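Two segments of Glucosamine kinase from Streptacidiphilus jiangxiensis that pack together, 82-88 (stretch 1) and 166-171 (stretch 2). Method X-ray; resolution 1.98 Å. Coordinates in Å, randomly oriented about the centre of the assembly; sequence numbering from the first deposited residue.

Stretch 1 (82-88) HLVAALA
Stretch 2, residues 166-171: PWGLLT

Residues 82-88 form part of a helix that begins earlier in the chain. Residues 166-171 form a strand that continues beyond the segment. The helix lies across the strand: their N-to-C directions make an angle of 103°, and the axes approach to 8.5 Å. The backbones are nearest where Leu87 CA lies 6.2 Å from Gly168 CA. At the other end of the register, Leu83 CA and Leu170 CA are 8.8 Å apart.

The helix is held by its own backbone, with Ala86 N to His82 O at 3.0 Å, Leu87 N to Leu83 O at 3.2 Å and Ala88 N to Val84 O at 3.2 Å. No hydrogen bond crosses to the strand. The contact is apolar and buries 236 Å² in total.

Leu87 covers the most surface. Its CA-to-CB bond points toward the strand, with chi1 m (-65°) and chi2 t (176°). Leu87 CD1 sits 3.6 Å from Gly168 CA. Gly168 is extended, at phi/psi -172/165, and has no side chain. An ideal CB there would lie 2.3 Å from Leu87 CD1, a clash, so the bare glycine makes room for the leucine methyl.

Trp167 comes next. Its phi/psi is -99/-42, and its side chain starts toward the helix with chi1 m (-72°) and chi2 33°. Val84, chi1 t (174°), meets the indole at its edge, near the ring plane. Val84 CG1 is 4.0 Å from Trp167 CZ3, a van der Waals contact.

Leu83 and Leu170 complete the packing. The CA-to-CB bond of each points toward the other stretch, and both have chi1 t and chi2 p (176°/70° and 173°/61°). Leu83 CD1 reaches Leu170 CD2 at 4.1 Å, methyl against methyl. Between Gly168 and Leu170, the CA-to-CB bond of Leu169 points away from the helix.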

# COMPACT_ATOMS: atom_id res chain seq x y z
N HIS A 82 16.58 -16.04 -12.15
CA HIS A 82 17.42 -16.77 -11.20
C HIS A 82 16.96 -16.55 -9.75
O HIS A 82 17.14 -17.44 -8.91
CB HIS A 82 18.87 -16.36 -11.37
CG HIS A 82 19.54 -17.03 -12.53
ND1 HIS A 82 19.18 -16.77 -13.84
CD2 HIS A 82 20.49 -18.00 -12.59
CE1 HIS A 82 19.90 -17.53 -14.65
NE2 HIS A 82 20.69 -18.29 -13.92
N LEU A 83 16.39 -15.39 -9.45
CA LEU A 83 15.81 -15.22 -8.12
C LEU A 83 14.64 -16.18 -7.92
O LEU A 83 14.52 -16.83 -6.88
CB LEU A 83 15.36 -13.78 -7.92
CG LEU A 83 14.65 -13.53 -6.57
CD1 LEU A 83 15.63 -13.63 -5.42
CD2 LEU A 83 13.97 -12.17 -6.56
N VAL A 84 13.77 -16.30 -8.92
CA VAL A 84 12.65 -17.22 -8.83
C VAL A 84 13.14 -18.65 -8.68
O VAL A 84 12.61 -19.42 -7.87
CB VAL A 84 11.73 -17.06 -10.05
CG1 VAL A 84 10.64 -18.11 -10.03
CG2 VAL A 84 11.13 -15.65 -10.05
N ALA A 85 14.20 -19.02 -9.41
CA ALA A 85 14.73 -20.38 -9.30
C ALA A 85 15.27 -20.64 -7.90
O ALA A 85 15.08 -21.73 -7.35
CB ALA A 85 15.82 -20.61 -10.36
N ALA A 86 15.94 -19.65 -7.30
CA ALA A 86 16.44 -19.82 -5.94
C ALA A 86 15.31 -20.02 -4.94
O ALA A 86 15.51 -20.64 -3.89
CB ALA A 86 17.29 -18.62 -5.51
N LEU A 87 14.12 -19.50 -5.24
CA LEU A 87 12.97 -19.74 -4.37
C LEU A 87 12.50 -21.19 -4.46
O LEU A 87 12.36 -21.87 -3.45
CB LEU A 87 11.83 -18.80 -4.74
CG LEU A 87 12.09 -17.31 -4.51
CD1 LEU A 87 10.91 -16.50 -5.02
CD2 LEU A 87 12.34 -17.05 -3.06
N ALA A 88 12.24 -21.66 -5.68
CA ALA A 88 11.76 -23.03 -5.85
C ALA A 88 12.76 -24.03 -5.29
O ALA A 88 12.37 -24.99 -4.61
CB ALA A 88 11.49 -23.30 -7.33
N PRO A 166 1.57 -15.23 -3.07
CA PRO A 166 3.01 -15.03 -2.88
C PRO A 166 3.79 -16.26 -3.28
O PRO A 166 3.42 -17.39 -2.93
CB PRO A 166 3.13 -14.74 -1.38
CG PRO A 166 2.01 -15.50 -0.79
CD PRO A 166 0.87 -15.40 -1.78
N TRP A 167 4.86 -16.04 -4.03
CA TRP A 167 5.84 -17.05 -4.37
C TRP A 167 7.06 -17.01 -3.48
O TRP A 167 7.58 -18.05 -3.07
CB TRP A 167 6.30 -16.88 -5.83
CG TRP A 167 5.30 -17.26 -6.87
CD1 TRP A 167 3.94 -17.15 -6.80
CD2 TRP A 167 5.59 -17.81 -8.17
NE1 TRP A 167 3.37 -17.59 -7.96
CE2 TRP A 167 4.35 -18.00 -8.82
CE3 TRP A 167 6.77 -18.15 -8.83
CZ2 TRP A 167 4.26 -18.51 -10.11
CZ3 TRP A 167 6.69 -18.68 -10.11
CH2 TRP A 167 5.44 -18.86 -10.74
N GLY A 168 7.56 -15.80 -3.18
CA GLY A 168 8.70 -15.70 -2.30
C GLY A 168 8.99 -14.26 -1.92
O GLY A 168 8.49 -13.31 -2.54
N LEU A 169 9.81 -14.14 -0.89
CA LEU A 169 10.30 -12.87 -0.40
C LEU A 169 11.79 -12.97 -0.14
O LEU A 169 12.26 -13.97 0.43
CB LEU A 169 9.59 -12.49 0.90
CG LEU A 169 8.08 -12.32 0.79
CD1 LEU A 169 7.46 -12.28 2.18
CD2 LEU A 169 7.77 -11.07 -0.01
N LEU A 170 12.53 -11.95 -0.54
CA LEU A 170 13.95 -11.82 -0.22
C LEU A 170 14.12 -10.62 0.71
O LEU A 170 13.76 -9.50 0.34
CB LEU A 170 14.80 -11.64 -1.47
CG LEU A 170 16.28 -11.33 -1.21
CD1 LEU A 170 16.93 -12.49 -0.44
CD2 LEU A 170 17.03 -11.05 -2.50
N THR A 171 14.65 -10.87 1.91
CA THR A 171 14.87 -9.82 2.88
C THR A 171 16.29 -9.87 3.41
O THR A 171 16.98 -10.89 3.34
CB THR A 171 13.88 -9.92 4.06
OG1 THR A 171 14.06 -11.19 4.71
CG2 THR A 171 12.45 -9.78 3.56